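Local coordinates for hypothetical protein (Geobacillus stearothermophilus, PDB 1SFS) that is of unknown function but has a glycoside hydrolase-like domain of the Rv2525c-like family and is possibly a bacterial lysozyme, at residues G28-S34 with P225-A231; A35-T39 with F55-Y59; R58-E62 with H111-I117; P190-K194 with Y217-A221; A198-P203 with W213-Y217. All blocks are in the same frame, centred on the assembly; numbering follows the deposited sequence.

Contact 1: residues G28-S34 with P225-A231; sequences GIWGVDS and PVDTNLA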
# COMPACT_ATOMS: atom_id res chain seq x y z
N GLY A 28 -2.22 -11.09 -13.11
CA GLY A 28 -2.23 -9.84 -12.26
C GLY A 28 -3.26 -8.85 -12.76
O GLY A 28 -3.49 -8.65 -13.94
N ILE A 29 -3.95 -8.17 -11.88
CA ILE A 29 -4.87 -7.03 -12.07
C ILE A 29 -4.00 -5.81 -12.05
O ILE A 29 -3.12 -5.69 -11.22
CB ILE A 29 -5.82 -7.06 -10.82
CG1 ILE A 29 -6.57 -8.38 -10.77
CG2 ILE A 29 -6.72 -5.88 -10.81
CD1 ILE A 29 -7.73 -8.43 -11.66
N TRP A 30 -4.23 -4.84 -12.91
CA TRP A 30 -3.34 -3.68 -13.06
C TRP A 30 -3.91 -2.47 -12.38
O TRP A 30 -5.13 -2.23 -12.42
CB TRP A 30 -3.15 -3.43 -14.56
CG TRP A 30 -2.14 -2.36 -14.92
CD1 TRP A 30 -0.79 -2.50 -15.06
CD2 TRP A 30 -2.44 -1.00 -15.21
NE1 TRP A 30 -0.22 -1.32 -15.41
CE2 TRP A 30 -1.20 -0.38 -15.51
CE3 TRP A 30 -3.63 -0.26 -15.25
CZ2 TRP A 30 -1.15 0.96 -15.84
CZ3 TRP A 30 -3.57 1.08 -15.58
CH2 TRP A 30 -2.34 1.66 -15.87
N GLY A 31 -3.03 -1.68 -11.80
CA GLY A 31 -3.42 -0.42 -11.17
C GLY A 31 -2.25 0.51 -11.03
O GLY A 31 -1.19 0.27 -11.58
N VAL A 32 -2.51 1.62 -10.33
CA VAL A 32 -1.52 2.68 -10.23
C VAL A 32 -1.50 3.21 -8.80
O VAL A 32 -2.30 2.78 -7.96
CB VAL A 32 -1.81 3.85 -11.23
CG1 VAL A 32 -1.74 3.32 -12.66
CG2 VAL A 32 -3.13 4.53 -10.94
N ASP A 33 -0.61 4.12 -8.50
CA ASP A 33 -0.64 4.88 -7.26
C ASP A 33 -0.08 6.28 -7.57
O ASP A 33 0.68 6.46 -8.53
CB ASP A 33 0.11 4.18 -6.12
CG ASP A 33 1.57 4.02 -6.37
OD1 ASP A 33 2.30 5.05 -6.17
OD2 ASP A 33 2.02 2.92 -6.76
N SER A 34 -0.44 7.24 -6.73
CA SER A 34 0.07 8.59 -6.90
C SER A 34 0.11 9.34 -5.58
O SER A 34 -0.77 9.22 -4.73
CB SER A 34 -0.78 9.36 -7.90
OG SER A 34 -2.12 9.53 -7.51
N PRO A 225 1.84 11.29 -13.86
CA PRO A 225 2.65 11.25 -12.64
C PRO A 225 2.15 10.21 -11.65
O PRO A 225 1.63 10.46 -10.56
CB PRO A 225 2.51 12.68 -12.09
CG PRO A 225 1.13 13.08 -12.52
CD PRO A 225 0.98 12.47 -13.90
N VAL A 226 2.32 8.94 -12.06
CA VAL A 226 1.89 7.80 -11.30
C VAL A 226 2.94 6.69 -11.34
O VAL A 226 3.83 6.66 -12.22
CB VAL A 226 0.56 7.23 -11.84
CG1 VAL A 226 -0.52 8.29 -11.91
CG2 VAL A 226 0.70 6.56 -13.23
N ASP A 227 2.84 5.79 -10.40
CA ASP A 227 3.56 4.52 -10.41
C ASP A 227 2.61 3.43 -10.89
O ASP A 227 1.40 3.57 -10.80
CB ASP A 227 4.04 4.15 -9.03
CG ASP A 227 4.79 5.30 -8.40
OD1 ASP A 227 4.48 5.66 -7.22
OD2 ASP A 227 5.71 5.89 -8.99
N THR A 228 3.16 2.30 -11.37
CA THR A 228 2.38 1.22 -11.90
C THR A 228 2.54 -0.05 -11.07
O THR A 228 3.62 -0.42 -10.63
CB THR A 228 2.70 0.93 -13.38
OG1 THR A 228 4.09 0.64 -13.54
CG2 THR A 228 2.36 2.14 -14.26
N ASN A 229 1.39 -0.73 -10.90
CA ASN A 229 1.28 -1.88 -10.00
C ASN A 229 0.53 -3.01 -10.67
O ASN A 229 -0.31 -2.80 -11.56
CB ASN A 229 0.52 -1.51 -8.74
CG ASN A 229 1.20 -0.43 -7.95
OD1 ASN A 229 2.15 -0.66 -7.25
ND2 ASN A 229 0.66 0.79 -8.05
N LEU A 230 0.77 -4.21 -10.17
CA LEU A 230 -0.02 -5.39 -10.43
C LEU A 230 -0.47 -5.99 -9.11
O LEU A 230 0.22 -5.84 -8.09
CB LEU A 230 0.73 -6.43 -11.23
CG LEU A 230 1.03 -6.05 -12.69
CD1 LEU A 230 2.16 -6.90 -13.23
CD2 LEU A 230 -0.22 -6.21 -13.51
N ALA A 231 -1.57 -6.70 -9.11
CA ALA A 231 -2.10 -7.32 -7.88
C ALA A 231 -2.62 -8.70 -8.13
O ALA A 231 -3.11 -9.03 -9.22
CB ALA A 231 -3.20 -6.47 -7.28

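Contact 2: residues A35-T39 with F55-Y59; sequences AQVVT and FWGRY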
# COMPACT_ATOMS: atom_id res chain seq x y z
N ALA A 35 1.12 10.21 -5.48
CA ALA A 35 1.22 11.14 -4.39
C ALA A 35 0.10 12.18 -4.40
O ALA A 35 -0.38 12.62 -3.38
CB ALA A 35 2.55 11.84 -4.44
N GLN A 36 -0.31 12.58 -5.61
CA GLN A 36 -1.31 13.65 -5.75
C GLN A 36 -2.72 13.06 -5.87
O GLN A 36 -2.96 11.90 -6.19
CB GLN A 36 -0.89 14.62 -6.86
CG GLN A 36 -1.16 14.02 -8.18
CD GLN A 36 -0.50 14.89 -9.27
OE1 GLN A 36 0.69 14.89 -9.51
NE2 GLN A 36 -1.31 15.62 -10.03
N VAL A 37 -3.69 13.94 -5.60
CA VAL A 37 -5.11 13.67 -5.71
C VAL A 37 -5.50 13.18 -7.11
O VAL A 37 -5.03 13.74 -8.13
CB VAL A 37 -5.90 14.94 -5.37
CG1 VAL A 37 -7.39 14.88 -5.72
CG2 VAL A 37 -5.68 15.29 -3.92
N VAL A 38 -6.40 12.22 -7.11
CA VAL A 38 -6.99 11.77 -8.37
C VAL A 38 -8.07 12.75 -8.76
O VAL A 38 -9.21 12.61 -8.33
CB VAL A 38 -7.55 10.36 -8.26
CG1 VAL A 38 -7.96 9.86 -9.64
CG2 VAL A 38 -6.54 9.40 -7.67
N THR A 39 -7.77 13.69 -9.59
CA THR A 39 -8.75 14.52 -10.27
C THR A 39 -9.23 13.79 -11.49
O THR A 39 -8.64 12.81 -11.95
CB THR A 39 -8.07 15.85 -10.67
OG1 THR A 39 -7.05 15.51 -11.59
CG2 THR A 39 -7.60 16.64 -9.46
N PHE A 55 -7.34 -0.34 -9.38
CA PHE A 55 -7.10 0.17 -8.05
C PHE A 55 -6.13 1.33 -8.16
O PHE A 55 -5.39 1.42 -9.15
CB PHE A 55 -6.61 -0.91 -7.07
CG PHE A 55 -5.30 -1.56 -7.49
CD1 PHE A 55 -4.09 -1.05 -7.03
CD2 PHE A 55 -5.28 -2.63 -8.36
CE1 PHE A 55 -2.90 -1.63 -7.43
CE2 PHE A 55 -4.06 -3.22 -8.76
CZ PHE A 55 -2.89 -2.72 -8.28
N TRP A 56 -6.17 2.19 -7.15
CA TRP A 56 -5.36 3.41 -7.16
C TRP A 56 -4.86 3.64 -5.76
O TRP A 56 -5.65 3.91 -4.84
CB TRP A 56 -6.18 4.57 -7.70
CG TRP A 56 -5.34 5.74 -8.19
CD1 TRP A 56 -4.34 6.39 -7.52
CD2 TRP A 56 -5.45 6.39 -9.46
NE1 TRP A 56 -3.81 7.37 -8.31
CE2 TRP A 56 -4.48 7.40 -9.49
CE3 TRP A 56 -6.25 6.19 -10.58
CZ2 TRP A 56 -4.32 8.23 -10.60
CZ3 TRP A 56 -6.09 7.01 -11.68
CH2 TRP A 56 -5.13 8.02 -11.67
N GLY A 57 -3.56 3.53 -5.54
CA GLY A 57 -2.94 3.77 -4.25
C GLY A 57 -2.90 5.28 -3.95
O GLY A 57 -2.46 6.07 -4.77
N ARG A 58 -3.37 5.62 -2.77
CA ARG A 58 -3.48 6.99 -2.33
C ARG A 58 -3.22 7.08 -0.85
O ARG A 58 -3.39 6.13 -0.10
CB ARG A 58 -4.88 7.54 -2.63
CG ARG A 58 -5.14 7.78 -4.11
CD ARG A 58 -4.30 8.95 -4.68
NE ARG A 58 -4.73 10.18 -4.03
CZ ARG A 58 -4.06 10.88 -3.15
NH1 ARG A 58 -2.77 10.62 -2.86
NH2 ARG A 58 -4.68 11.87 -2.54
N TYR A 59 -2.82 8.27 -0.41
CA TYR A 59 -2.35 8.49 0.96
C TYR A 59 -3.44 8.96 1.87
O TYR A 59 -4.25 9.84 1.56
CB TYR A 59 -1.14 9.48 0.93
CG TYR A 59 -0.03 8.85 0.19
CD1 TYR A 59 0.08 8.93 -1.20
CD2 TYR A 59 0.90 8.04 0.84
CE1 TYR A 59 1.10 8.30 -1.88
CE2 TYR A 59 1.92 7.41 0.18
CZ TYR A 59 2.04 7.53 -1.18
OH TYR A 59 3.02 6.90 -1.89

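Contact 3: residues R58-E62 with H111-I117; sequences RYLSE and HARRLGI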
# COMPACT_ATOMS: atom_id res chain seq x y z
N ARG A 58 -3.37 5.62 -2.77
CA ARG A 58 -3.48 6.99 -2.33
C ARG A 58 -3.22 7.08 -0.85
O ARG A 58 -3.39 6.13 -0.10
CB ARG A 58 -4.88 7.54 -2.63
CG ARG A 58 -5.14 7.78 -4.11
CD ARG A 58 -4.30 8.95 -4.68
NE ARG A 58 -4.73 10.18 -4.03
CZ ARG A 58 -4.06 10.88 -3.15
NH1 ARG A 58 -2.77 10.62 -2.86
NH2 ARG A 58 -4.68 11.87 -2.54
N TYR A 59 -2.82 8.27 -0.41
CA TYR A 59 -2.35 8.49 0.96
C TYR A 59 -3.44 8.96 1.87
O TYR A 59 -4.25 9.84 1.56
CB TYR A 59 -1.14 9.48 0.93
CG TYR A 59 -0.03 8.85 0.19
CD1 TYR A 59 0.08 8.93 -1.20
CD2 TYR A 59 0.90 8.04 0.84
CE1 TYR A 59 1.10 8.30 -1.88
CE2 TYR A 59 1.92 7.41 0.18
CZ TYR A 59 2.04 7.53 -1.18
OH TYR A 59 3.02 6.90 -1.89
N LEU A 60 -3.46 8.43 3.09
CA LEU A 60 -4.44 8.75 4.12
C LEU A 60 -4.30 10.16 4.68
O LEU A 60 -5.31 10.68 5.20
CB LEU A 60 -4.36 7.74 5.25
CG LEU A 60 -4.92 6.36 4.92
CD1 LEU A 60 -4.51 5.35 5.98
CD2 LEU A 60 -6.44 6.35 4.81
N SER A 61 -3.11 10.71 4.63
CA SER A 61 -2.89 12.05 5.22
C SER A 61 -1.83 12.78 4.40
O SER A 61 -1.10 12.24 3.55
CB SER A 61 -2.56 11.92 6.68
OG SER A 61 -1.32 11.27 6.86
N GLU A 62 -1.83 14.09 4.62
CA GLU A 62 -0.97 15.06 3.96
C GLU A 62 0.42 15.01 4.57
O GLU A 62 0.55 15.19 5.79
CB GLU A 62 -1.60 16.44 4.12
CG GLU A 62 -0.90 17.54 3.34
CD GLU A 62 -1.39 17.59 1.92
OE1 GLU A 62 -0.73 18.35 1.12
OE2 GLU A 62 -2.45 16.94 1.59
N HIS A 111 -7.56 8.27 10.51
CA HIS A 111 -7.74 8.87 9.22
C HIS A 111 -8.72 8.04 8.38
O HIS A 111 -9.57 8.63 7.68
CB HIS A 111 -6.44 9.08 8.45
CG HIS A 111 -5.62 10.19 9.04
ND1 HIS A 111 -5.98 11.48 8.86
CD2 HIS A 111 -4.51 10.20 9.81
CE1 HIS A 111 -5.13 12.28 9.48
NE2 HIS A 111 -4.21 11.55 10.09
N ALA A 112 -8.60 6.72 8.40
CA ALA A 112 -9.48 5.88 7.61
C ALA A 112 -10.96 6.10 8.02
O ALA A 112 -11.84 6.17 7.19
CB ALA A 112 -9.07 4.43 7.77
N ARG A 113 -11.20 6.19 9.32
CA ARG A 113 -12.59 6.39 9.77
C ARG A 113 -13.13 7.73 9.32
O ARG A 113 -14.26 7.83 8.85
CB ARG A 113 -12.65 6.24 11.29
CG ARG A 113 -12.42 4.79 11.71
CD ARG A 113 -12.38 4.58 13.19
NE ARG A 113 -12.47 3.22 13.70
CZ ARG A 113 -12.14 2.85 14.93
NH1 ARG A 113 -11.68 3.75 15.79
NH2 ARG A 113 -12.26 1.59 15.33
N ARG A 114 -12.18 8.78 9.52
CA ARG A 114 -12.55 10.16 9.14
C ARG A 114 -12.98 10.18 7.68
O ARG A 114 -13.91 10.94 7.36
CB ARG A 114 -11.42 11.12 9.39
CG ARG A 114 -11.62 12.58 8.96
CD ARG A 114 -10.23 13.26 9.24
NE ARG A 114 -10.40 13.98 10.49
CZ ARG A 114 -9.36 14.67 11.00
NH1 ARG A 114 -8.23 14.63 10.31
NH2 ARG A 114 -9.43 15.36 12.11
N LEU A 115 -12.36 9.36 6.82
CA LEU A 115 -12.63 9.29 5.40
C LEU A 115 -13.77 8.37 5.06
O LEU A 115 -14.14 8.28 3.89
CB LEU A 115 -11.34 8.83 4.72
CG LEU A 115 -10.24 9.87 4.67
CD1 LEU A 115 -8.90 9.21 4.31
CD2 LEU A 115 -10.53 11.02 3.73
N GLY A 116 -14.33 7.63 6.00
CA GLY A 116 -15.43 6.75 5.71
C GLY A 116 -15.02 5.44 5.05
O GLY A 116 -15.84 4.79 4.42
N ILE A 117 -13.77 5.01 5.23
CA ILE A 117 -13.36 3.71 4.69
C ILE A 117 -13.97 2.63 5.55
O ILE A 117 -13.79 2.69 6.79
CB ILE A 117 -11.84 3.57 4.62
CG1 ILE A 117 -11.27 4.70 3.79
CG2 ILE A 117 -11.49 2.17 4.12
CD1 ILE A 117 -9.78 4.71 3.65

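Contact 4: residues P190-K194 with Y217-A221; sequences PGTTK and YGRDA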
# COMPACT_ATOMS: atom_id res chain seq x y z
N PRO A 190 11.21 -3.39 -12.83
CA PRO A 190 11.64 -3.34 -14.24
C PRO A 190 11.26 -2.04 -14.92
O PRO A 190 11.94 -1.69 -15.88
CB PRO A 190 10.91 -4.53 -14.86
CG PRO A 190 9.69 -4.78 -13.98
CD PRO A 190 10.26 -4.48 -12.60
N GLY A 191 10.26 -1.32 -14.45
CA GLY A 191 9.90 -0.02 -15.01
C GLY A 191 8.45 0.07 -15.38
O GLY A 191 7.75 -0.94 -15.61
N THR A 192 7.92 1.26 -15.44
CA THR A 192 6.53 1.47 -15.77
C THR A 192 6.23 1.00 -17.20
O THR A 192 7.08 1.08 -18.08
CB THR A 192 6.08 2.92 -15.57
OG1 THR A 192 6.87 3.77 -16.41
CG2 THR A 192 6.20 3.36 -14.13
N THR A 193 5.00 0.55 -17.41
CA THR A 193 4.48 0.20 -18.71
C THR A 193 3.02 0.58 -18.77
O THR A 193 2.32 0.76 -17.76
CB THR A 193 4.53 -1.32 -19.04
OG1 THR A 193 3.60 -2.02 -18.24
CG2 THR A 193 5.90 -1.96 -18.81
N LYS A 194 2.51 0.58 -19.99
CA LYS A 194 1.07 0.54 -20.24
C LYS A 194 0.53 -0.76 -19.68
O LYS A 194 1.21 -1.78 -19.58
CB LYS A 194 0.74 0.63 -21.75
CG LYS A 194 1.10 1.97 -22.36
CD LYS A 194 0.65 2.00 -23.84
CE LYS A 194 0.93 3.37 -24.45
NZ LYS A 194 0.21 3.55 -25.75
N TYR A 217 5.75 -2.45 -9.85
CA TYR A 217 6.77 -2.85 -10.79
C TYR A 217 7.46 -1.70 -11.51
O TYR A 217 8.47 -1.91 -12.18
CB TYR A 217 6.20 -3.87 -11.79
CG TYR A 217 5.26 -3.31 -12.79
CD1 TYR A 217 5.70 -2.83 -14.00
CD2 TYR A 217 3.88 -3.31 -12.62
CE1 TYR A 217 4.83 -2.33 -14.96
CE2 TYR A 217 3.00 -2.82 -13.55
CZ TYR A 217 3.47 -2.32 -14.75
OH TYR A 217 2.59 -1.84 -15.67
N GLY A 218 6.93 -0.49 -11.36
CA GLY A 218 7.57 0.66 -11.92
C GLY A 218 7.19 1.93 -11.19
O GLY A 218 6.07 2.04 -10.68
N ARG A 219 8.09 2.90 -11.16
CA ARG A 219 7.84 4.20 -10.57
C ARG A 219 7.96 5.27 -11.64
O ARG A 219 8.80 5.17 -12.56
CB ARG A 219 8.80 4.51 -9.40
CG ARG A 219 8.55 3.66 -8.19
CD ARG A 219 9.56 4.02 -7.10
NE ARG A 219 9.29 3.28 -5.89
CZ ARG A 219 10.13 3.32 -4.84
NH1 ARG A 219 11.27 4.00 -4.78
NH2 ARG A 219 9.77 2.61 -3.79
N ASP A 220 7.13 6.30 -11.50
CA ASP A 220 7.16 7.59 -12.16
C ASP A 220 7.12 7.45 -13.68
O ASP A 220 8.10 7.65 -14.44
CB ASP A 220 8.39 8.37 -11.72
CG ASP A 220 8.42 8.74 -10.25
OD1 ASP A 220 7.37 8.85 -9.58
OD2 ASP A 220 9.55 8.91 -9.74
N ALA A 221 5.95 7.08 -14.18
CA ALA A 221 5.69 6.79 -15.57
C ALA A 221 5.92 7.92 -16.54
O ALA A 221 5.99 7.65 -17.75
CB ALA A 221 4.24 6.34 -15.73
O HOH W 1 9.82 3.40 -14.98
O HOH W 2 9.04 5.49 -15.66

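Contact 5: residues A198-P203 with W213-Y217; sequences APRYQP and WVWQY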
# COMPACT_ATOMS: atom_id res chain seq x y z
N ALA A 198 2.18 -4.84 -19.37
CA ALA A 198 2.69 -5.15 -18.03
C ALA A 198 3.36 -6.53 -18.00
O ALA A 198 2.95 -7.43 -18.75
CB ALA A 198 1.52 -5.14 -17.06
N PRO A 199 4.36 -6.74 -17.16
CA PRO A 199 4.99 -8.04 -17.06
C PRO A 199 4.14 -9.04 -16.32
O PRO A 199 3.17 -8.68 -15.64
CB PRO A 199 6.22 -7.71 -16.23
CG PRO A 199 5.84 -6.53 -15.39
CD PRO A 199 4.94 -5.73 -16.28
N ARG A 200 4.51 -10.30 -16.41
CA ARG A 200 3.94 -11.32 -15.58
C ARG A 200 4.10 -10.95 -14.10
O ARG A 200 5.13 -10.41 -13.67
CB ARG A 200 4.69 -12.66 -15.82
CG ARG A 200 4.07 -13.84 -15.08
CD ARG A 200 4.78 -15.16 -15.44
NE ARG A 200 6.22 -14.99 -15.26
CZ ARG A 200 6.85 -15.23 -14.11
NH1 ARG A 200 8.14 -15.01 -14.05
NH2 ARG A 200 6.26 -15.67 -13.02
N TYR A 201 3.09 -11.28 -13.31
CA TYR A 201 3.16 -11.01 -11.88
C TYR A 201 4.27 -11.81 -11.22
O TYR A 201 4.20 -13.03 -11.18
CB TYR A 201 1.80 -11.32 -11.27
CG TYR A 201 1.66 -10.95 -9.80
CD1 TYR A 201 1.43 -9.62 -9.44
CD2 TYR A 201 1.75 -11.88 -8.77
CE1 TYR A 201 1.29 -9.22 -8.14
CE2 TYR A 201 1.59 -11.48 -7.45
CZ TYR A 201 1.38 -10.16 -7.13
OH TYR A 201 1.23 -9.71 -5.86
N GLN A 202 5.26 -11.13 -10.67
CA GLN A 202 6.44 -11.77 -10.09
C GLN A 202 7.10 -10.89 -9.02
O GLN A 202 8.32 -10.60 -9.10
CB GLN A 202 7.45 -12.19 -11.18
CG GLN A 202 7.80 -11.09 -12.11
CD GLN A 202 8.43 -11.40 -13.44
OE1 GLN A 202 7.87 -10.81 -14.36
NE2 GLN A 202 9.48 -12.19 -13.54
N PRO A 203 6.38 -10.44 -8.00
CA PRO A 203 7.06 -9.63 -6.97
C PRO A 203 8.09 -10.43 -6.20
O PRO A 203 7.92 -11.65 -5.99
CB PRO A 203 5.92 -9.27 -6.03
CG PRO A 203 4.92 -10.32 -6.19
CD PRO A 203 4.99 -10.67 -7.67
N TRP A 213 0.45 -9.68 -2.32
CA TRP A 213 -0.69 -9.49 -3.19
C TRP A 213 -0.64 -8.25 -4.03
O TRP A 213 -1.55 -8.03 -4.82
CB TRP A 213 -2.00 -9.52 -2.40
CG TRP A 213 -2.34 -10.86 -1.81
CD1 TRP A 213 -1.68 -12.04 -1.93
CD2 TRP A 213 -3.49 -11.07 -0.97
NE1 TRP A 213 -2.38 -13.01 -1.21
CE2 TRP A 213 -3.47 -12.44 -0.61
CE3 TRP A 213 -4.51 -10.22 -0.50
CZ2 TRP A 213 -4.45 -12.98 0.20
CZ3 TRP A 213 -5.49 -10.77 0.32
CH2 TRP A 213 -5.41 -12.10 0.62
N VAL A 214 0.35 -7.40 -3.86
CA VAL A 214 0.53 -6.21 -4.68
C VAL A 214 1.99 -6.10 -5.04
O VAL A 214 2.85 -6.44 -4.22
CB VAL A 214 0.04 -4.90 -4.00
CG1 VAL A 214 -0.41 -3.91 -5.06
CG2 VAL A 214 -1.03 -5.15 -2.95
N TRP A 215 2.30 -5.56 -6.22
CA TRP A 215 3.64 -5.42 -6.71
C TRP A 215 3.76 -4.07 -7.42
O TRP A 215 3.11 -3.87 -8.47
CB TRP A 215 3.97 -6.54 -7.68
CG TRP A 215 5.33 -6.46 -8.28
CD1 TRP A 215 6.47 -5.94 -7.77
CD2 TRP A 215 5.71 -6.94 -9.58
NE1 TRP A 215 7.50 -6.07 -8.64
CE2 TRP A 215 7.05 -6.68 -9.77
CE3 TRP A 215 4.99 -7.56 -10.61
CZ2 TRP A 215 7.72 -7.01 -10.95
CZ3 TRP A 215 5.64 -7.90 -11.78
CH2 TRP A 215 6.99 -7.62 -11.94
N GLN A 216 4.58 -3.17 -6.93
CA GLN A 216 4.91 -1.92 -7.63
C GLN A 216 6.07 -2.25 -8.58
O GLN A 216 7.21 -2.35 -8.15
CB GLN A 216 5.24 -0.82 -6.67
CG GLN A 216 5.28 0.54 -7.35
CD GLN A 216 5.70 1.58 -6.36
OE1 GLN A 216 6.85 1.51 -5.89
NE2 GLN A 216 4.80 2.48 -6.01
N TYR A 217 5.75 -2.45 -9.85
CA TYR A 217 6.77 -2.85 -10.79
C TYR A 217 7.46 -1.70 -11.51
O TYR A 217 8.47 -1.91 -12.18
CB TYR A 217 6.20 -3.87 -11.79
CG TYR A 217 5.26 -3.31 -12.79
CD1 TYR A 217 5.70 -2.83 -14.00
CD2 TYR A 217 3.88 -3.31 -12.62
CE1 TYR A 217 4.83 -2.33 -14.96
CE2 TYR A 217 3.00 -2.82 -13.55
CZ TYR A 217 3.47 -2.32 -14.75
OH TYR A 217 2.59 -1.84 -15.67

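Contact 1: residues G28-S34 with P225-A231
Strands 29-33 and 227-231 run antiparallel, their axes 4.5 Å apart at closest approach and 146° apart in direction. Hydrogen-bonded pairs Ile-29/Ala-231, Gly-31/Asn-229 and Asp-33/Asp-227 alternate with the non-hydrogen-bonded pairs Trp-30/Leu-230 and Val-32/Thr-228. On the face carrying Trp-30 and Val-32, Leu-230 CD2 lies at the indole edge, 4.1 Å from Trp-30 CD1, while Trp-30 NE1 bonds to Tyr-217 OH. This ladder joins the first strand of the chain to the last and closes the sheet on itself, consistent with a barrel of the glycoside hydrolase-like family. On the other face, Ile-29 and Ala-231 are apolar neighbours at one end, and a polar cluster lies at the other. Asn-229 ND2 meets Asp-33 OD2 at 2.8 Å, nearly straight (170°), on the anti side of the carboxylate. Gln-216 NE2 bonds to the same oxygen. Asp-33 OD1 stands 2.5 Å from Asp-227 OD1, the carboxylate planes turned 51° apart. With an alanine at Asp-33, the amide nitrogens of Asn-229 and Gln-216 would probably lose their shared acceptor. Asp-227 OD2 accepts from Asp-220 N.

Contact 2: residues A35-T39 with F55-Y59
Arg-58 extends its side chain from strand 55-59 along the backbone of loop 35-39, within the beta-alpha-beta unit formed by strand 29-33, helix 40-49 and strand 55-59. CB leads to a CG that lies beside the backbone N, anti to the carbonyl carbon. The chain then bends at chi2 (-68°) and again at chi3 (-65°), and the guanidinium comes to rest with a face against the loop backbone. Arg-58 CD is 3.8 Å from Val-38 CG2 and also lies near the carbonyl oxygen of Gln-36. Gln-36 O sits over the guanidinium face, off towards its rim, and although Arg-58 NE approaches Gln-36 O to 3.3 Å, the angle is too poor for a bond. The partner of NE is the carboxylate of Glu-74, in a salt bridge. At the tips the two nitrogens part: NH1 bonds to Ser-34 O, whereas Arg-58 NH2 bonds to Glu-68 O and lies 3.8 Å from Val-37 CG2. Ala-35 CA packs 3.8 Å from Tyr-59 CE1. Val-38 turns to Trp-56, whose NE1 is held by Ser-34 OG. Val-38 CG2 makes a CH-pi contact 3.4 Å from the centroid of the five-membered ring of Trp-56, 13° off the normal. The second methyl, Val-38 CG1, reaches the six-membered ring, 3.9 Å from Trp-56 CH2.

Contact 3: residues R58-E62 with H111-I117
Ala-112 O, on a residue that Leu-60 touches, takes two backbone donors: Ile-117 N at 3.0 Å and, weakly, Leu-115 N at 3.3 Å. The first of these belongs to a Schellman motif in which Gly-116, with positive phi (78°), is the first residue to leave helical angles and turns the chain, so that Ile-117 comes round beside Leu-115. Across the contact the meeting is apolar. Leu-60 carries it through one methyl: its CD2 lies 3.8 Å from Leu-115 CD1 and 3.9 Å from Ile-117 CD1, with Ala-112 CB a little further off. Nearer the backbone, Leu-60 CB is 4.0 Å from His-111 CB. Ser-61 adds a CH-pi contact, its CB standing 3.8 Å above the centre of the imidazole of His-111 and only 12° off the ring normal. The contact joins the loop leaving strand 55-59 to the end of helix 98-114. Strand 84-89 packs against the same side chains, its Pro-87 touching both Leu-60 and Ile-117 and its Tyr-89 touching Leu-60.

Contact 4: residues P190-K194 with Y217-A221
Tyr-217 and Thr-192 bury the largest areas here. Tyr-217 is gripped at both ends. Its carbonyl oxygen accepts from Gly-191 N at 3.0 Å, nearly straight (165°), and Pro-190 CD lies close to the same oxygen. With chi1 at 72°, CG sits between the backbone N and the carbonyl carbon, and the ring runs alongside residues 191-193. Gly-191 O meets the ring edge, 3.2 Å from Tyr-217 CD1. Tyr-217 OH lies 2.8 Å from Thr-193 OG1, with Thr-193 O a longer, weak alternative; its one proton can go to either. Thr-193 OG1 in turn donates to Lys-194 O. Tyr-217 and Gly-218 together face Thr-228, a classic beta bulge near the end of strand 211-218. At Gly-218 the loop is so close that any CB would clash with Thr-192 N. Thr-192 lies against the bulge and the turn after it, its CG2 3.4 Å from Gly-218 C. One water accepts from Thr-192 N and donates to Arg-219 O; in the modelled one of two Asp-220 conformers, a second links Thr-192 OG1 to Asp-220 O.

Contact 5: residues A198-P203 with W213-Y217
Trp-215 and Pro-203 meet face on, where the long loop between strands 182-185 and 211-218 folds back over the latter, the next-to-last strand of what is consistent with a glycoside hydrolase-like barrel. Pro-203 CA makes a CH-pi contact 3.8 Å from the centroid of the five-membered ring of Trp-215, only 7° off its normal, and Pro-203 CB touches Trp-215 CG at 3.6 Å. The opposite face of the indole rests on Tyr-217 CB. At the far end of the ring, Arg-200 O approaches Trp-215 CZ3 to 3.2 Å and Pro-199 CG lies 3.8 Å from Trp-215 CH2. Tyr-201 and Trp-215 run antiparallel alongside each other, with Tyr-201 CE1 3.8 Å from Trp-215 CB. CG of Trp-215 is anti to the backbone N (chi1 178°), which carries the indole out from the strand to the loop, and NE1 bonds to Pro-188 O. With an alanine in place of Trp-215, Pro-203 and Pro-199 would probably face a gap and Pro-188 O would lose its donor. Tyr-201 is positioned in turn: Pro-203 CD lies 3.5 Å above the ring plane of Tyr-201, over its centre, and the Tyr-201 hydroxyl is tied to Val-212 O. Pro-199 also serves Tyr-217, setting CD over the phenol face in a second CH-pi contact. Beside it, Ala-198 CB lies 3.7 Å from Tyr-217 OH.

In the fold
Contacts 1 and 3 are the buried ones, yet unlike in chemistry: contact 1 is a backbone ladder with a polar cluster on one face, contact 3 apolar packing round Leu-60 without polar bonds between its segments. Contacts 2, 4 and 5 are partly buried loop-on-strand packings. Contacts 2 and 3 share strand 55-59, which pairs with strand 29-33 of contact 1; contacts 4 and 5 share strand 211-218 and its Tyr-217, whose hydroxyl reaches Trp-30 of contact 1. Water bridges serve contact 4, whereas proline-aromatic contacts dominate contact 5. Contacts 3 and 4 lie about 26 Å apart between centres, on opposite sides of the chain's centre.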